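PDB 1SQ4: glyoxylate-induced Protein, which may act as a ureidoglycine aminohydrolase, its chain holding two cupin domains. Local coordinates for the interface of chains A and B. Numbering follows the deposited sequence. Chains: chain A/B, Glyoxylate-induced Protein.

Contact 1: the interface of chains A and B. Residues chain A 46, 71, 85, 140, 142; chain B 268-270.
B:His269, carried on the C-terminal tail of its chain, plugs its imidazole between A:Leu46, A:Tyr71, A:Trp140 and A:Arg142, a compact example of one side chain read on both faces and at its rim. Two hydrogen bonds converge on the phenol oxygen of A:Tyr71. Its OH lies 2.8 Å from ND1 of B:His269, a bond of unsettled direction, and it accepts a hydrogen bond from the backbone N of B:Met270, a poorly ordered selenomethionine, at 3.1 Å (166° at H). ND1 meets the tyrosine ring at its edge, in plane.

Stacking, together with the bond to A:Tyr71, should hold the tilt of the imidazole. The guanidinium of A:Arg142 lies almost parallel to it, 6° between planes, with NH2 3.5 Å from the ring centroid in a cation-pi contact. On the opposite face CD2 of A:Leu46 sits over the ring, and CD1 reaches CE1 of B:His269 at 3.6 Å. The imidazole turns this CE1 edge to the face of the A:Trp140 six-membered ring, near its rim, CH2 lying 3.5 Å from CE1.

A salt bridge beside the stack probably orients the arginine. Poorly ordered A:Glu85 takes NE and NH2 of A:Arg142 side-on, one to each carboxylate oxygen; NH2 to OE2 is 2.6 Å. OE2 also comes 3.3 Å from NE2 of B:His269. The arginine's bend at chi3 (77°) turns its guanidinium across the imidazole. Strands 69-76 and 136-144 of the N-terminal cupin domain supply A:Tyr71, A:Trp140 and A:Arg142, and the tail of chain B lies against them.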
# COMPACT_ATOMS: atom_id res chain seq x y z
N LEU A 46 7.16 -3.66 -40.48
CA LEU A 46 8.50 -4.16 -40.73
C LEU A 46 8.90 -3.95 -42.19
O LEU A 46 8.05 -3.95 -43.10
CB LEU A 46 8.60 -5.64 -40.36
CG LEU A 46 8.49 -6.00 -38.87
CD1 LEU A 46 8.42 -7.52 -38.72
CD2 LEU A 46 9.69 -5.43 -38.08
N TYR A 71 4.72 -11.29 -32.07
CA TYR A 71 3.95 -10.36 -32.88
C TYR A 71 2.67 -11.06 -33.32
O TYR A 71 2.63 -12.29 -33.41
CB TYR A 71 4.71 -9.94 -34.14
CG TYR A 71 6.15 -9.56 -34.00
CD1 TYR A 71 6.62 -8.87 -32.88
CD2 TYR A 71 7.05 -9.80 -35.04
CE1 TYR A 71 7.93 -8.41 -32.82
CE2 TYR A 71 8.36 -9.35 -34.98
CZ TYR A 71 8.79 -8.65 -33.87
OH TYR A 71 10.07 -8.15 -33.82
N GLU A 85 12.62 -12.36 -42.31
CA GLU A 85 13.54 -12.20 -41.20
C GLU A 85 14.86 -11.57 -41.64
O GLU A 85 15.43 -11.96 -42.66
CB GLU A 85 13.82 -13.55 -40.53
CG GLU A 85 14.64 -13.44 -39.27
CD GLU A 85 13.93 -12.63 -38.20
OE1 GLU A 85 12.87 -13.10 -37.74
OE2 GLU A 85 14.42 -11.54 -37.84
N TRP A 140 3.86 -14.68 -34.30
CA TRP A 140 5.25 -14.87 -34.68
C TRP A 140 6.12 -14.67 -33.44
O TRP A 140 6.31 -13.56 -32.95
CB TRP A 140 5.60 -13.86 -35.78
CG TRP A 140 6.99 -13.96 -36.37
CD1 TRP A 140 7.93 -14.91 -36.11
CD2 TRP A 140 7.61 -13.01 -37.25
NE1 TRP A 140 9.10 -14.61 -36.78
CE2 TRP A 140 8.93 -13.44 -37.48
CE3 TRP A 140 7.18 -11.82 -37.87
CZ2 TRP A 140 9.82 -12.75 -38.29
CZ3 TRP A 140 8.07 -11.13 -38.68
CH2 TRP A 140 9.38 -11.59 -38.88
N ARG A 142 9.75 -14.86 -31.70
CA ARG A 142 11.18 -14.84 -32.02
C ARG A 142 12.12 -14.93 -30.84
O ARG A 142 11.79 -14.51 -29.73
CB ARG A 142 11.53 -13.57 -32.81
CG ARG A 142 10.88 -13.49 -34.19
CD ARG A 142 10.96 -12.11 -34.81
NE ARG A 142 12.27 -11.75 -35.37
CZ ARG A 142 13.15 -10.97 -34.76
NH1 ARG A 142 12.87 -10.45 -33.57
NH2 ARG A 142 14.29 -10.67 -35.36
N ARG B 268 10.88 -1.36 -36.80
CA ARG B 268 12.04 -2.23 -36.64
C ARG B 268 11.70 -3.44 -35.77
O ARG B 268 10.68 -3.44 -35.09
CB ARG B 268 13.18 -1.42 -36.04
CG ARG B 268 14.52 -1.74 -36.64
CD ARG B 268 15.05 -0.66 -37.61
NE ARG B 268 14.09 -0.27 -38.63
CZ ARG B 268 14.33 0.61 -39.60
NH1 ARG B 268 13.38 0.89 -40.48
NH2 ARG B 268 15.51 1.20 -39.71
N HIS B 269 12.54 -4.47 -35.80
CA HIS B 269 12.30 -5.66 -34.99
C HIS B 269 12.56 -5.30 -33.54
O HIS B 269 13.26 -4.33 -33.25
CB HIS B 269 13.25 -6.80 -35.36
CG HIS B 269 12.70 -7.75 -36.39
ND1 HIS B 269 11.53 -8.45 -36.21
CD2 HIS B 269 13.18 -8.12 -37.60
CE1 HIS B 269 11.30 -9.21 -37.26
NE2 HIS B 269 12.29 -9.03 -38.12
N MSE B 270 12.02 -6.10 -32.62
CA MSE B 270 12.23 -5.88 -31.19
C MSE B 270 13.60 -6.42 -30.77
O MSE B 270 13.96 -7.54 -31.13
CB MSE B 270 11.13 -6.59 -30.39
CG MSE B 270 9.75 -6.00 -30.57
SE MSE B 270 9.60 -4.17 -29.94
CE MSE B 270 9.81 -3.27 -31.63

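Contact 2: the interface of chains A and B. Residues chain A 59, 66; chain B 64, 271.
Loops meet on both sides here: A:Arg59 and A:Glu66, from the segment linking strands 52-57 and 69-76, face B:Phe64 from the corresponding segment of the other chain and B:Arg271 from its C-terminal tail. The case illustrates how an arginine can be docked on an aromatic ring through its NE and the end of its aliphatic stem.

A:Arg59 lies over one face of the B:Phe64 ring, with NE 3.2 Å from the ring centroid in a cation-pi contact. CD packs beside it, 3.4 Å from CD2 of B:Phe64, and NH2 extends to the far part of the ring, 3.5 Å from CE1. The guanidinium forms a stack tilted by 22° from the ring plane, its centre lying over CZ of B:Phe64. A bend at chi3 (-74°) folds the arginine's end down onto the phenyl group.

A:Glu66 comes to the rim instead. Its OE1 lies in the ring plane, 3.7 Å from CE2 of B:Phe64, and the carboxylate is turned 87° to the ring. The ring hydrogens may therefore offer the carboxylate a weakly favourable electrostatic edge.

B:Arg271 also borders the ring, from its own chain. NH1 of A:Arg59 is 3.9 Å from its CD, and the two guanidiniums are turned nearly perpendicular. Their NH2 atoms are 4.5 Å apart, so some mutual repulsion is possible. The patch joins equivalent loops and the tail of two subunits, and may steady their relative placement in the assembly.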
# COMPACT_ATOMS: atom_id res chain seq x y z
N ARG A 59 8.68 -7.10 -23.93
CA ARG A 59 9.02 -6.30 -22.74
C ARG A 59 7.80 -5.94 -21.89
O ARG A 59 7.61 -4.76 -21.54
CB ARG A 59 9.76 -5.02 -23.15
CG ARG A 59 11.02 -5.26 -23.93
CD ARG A 59 11.93 -4.04 -23.90
NE ARG A 59 11.47 -2.93 -24.74
CZ ARG A 59 11.38 -2.98 -26.06
NH1 ARG A 59 11.73 -4.09 -26.72
NH2 ARG A 59 10.95 -1.92 -26.73
N GLU A 66 13.80 -9.57 -22.41
CA GLU A 66 14.17 -9.27 -23.78
C GLU A 66 14.58 -10.55 -24.47
O GLU A 66 15.23 -10.53 -25.49
CB GLU A 66 15.32 -8.29 -23.80
CG GLU A 66 15.11 -7.06 -22.95
CD GLU A 66 16.31 -6.15 -22.99
OE1 GLU A 66 16.58 -5.58 -24.08
OE2 GLU A 66 16.99 -6.01 -21.95
N PHE B 64 14.28 -0.62 -19.25
CA PHE B 64 14.40 -0.30 -20.67
C PHE B 64 14.00 1.13 -20.96
O PHE B 64 12.90 1.40 -21.44
CB PHE B 64 13.56 -1.28 -21.50
CG PHE B 64 13.90 -1.29 -22.97
CD1 PHE B 64 13.37 -0.33 -23.83
CD2 PHE B 64 14.75 -2.26 -23.50
CE1 PHE B 64 13.67 -0.35 -25.19
CE2 PHE B 64 15.06 -2.29 -24.86
CZ PHE B 64 14.52 -1.33 -25.71
N ARG B 271 14.36 -5.63 -30.02
CA ARG B 271 15.69 -6.05 -29.59
C ARG B 271 15.66 -7.28 -28.69
O ARG B 271 15.00 -7.28 -27.66
CB ARG B 271 16.43 -4.90 -28.89
CG ARG B 271 15.58 -4.03 -27.96
CD ARG B 271 14.90 -2.84 -28.68
NE ARG B 271 15.77 -1.67 -28.79
CZ ARG B 271 15.36 -0.44 -29.12
NH1 ARG B 271 16.24 0.56 -29.18
NH2 ARG B 271 14.09 -0.20 -29.39

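Contact 1 and contact 2 lie about 12 Å apart, measured between the centres of their C-alpha atoms, and belong to one interface. The C-terminal tail of chain B joins them: B:Met270 and B:Arg271 are consecutive, so the tail passes directly from contact 1 to contact 2. On chain A, strand 69-76 contributes to contact 1, and the loop leading into it contributes to contact 2. The pair thus combines a reaching tail with packing between loops. The interface is not an exact two-fold, and its biological standing within the deposited eight-chain assembly is best treated with caution.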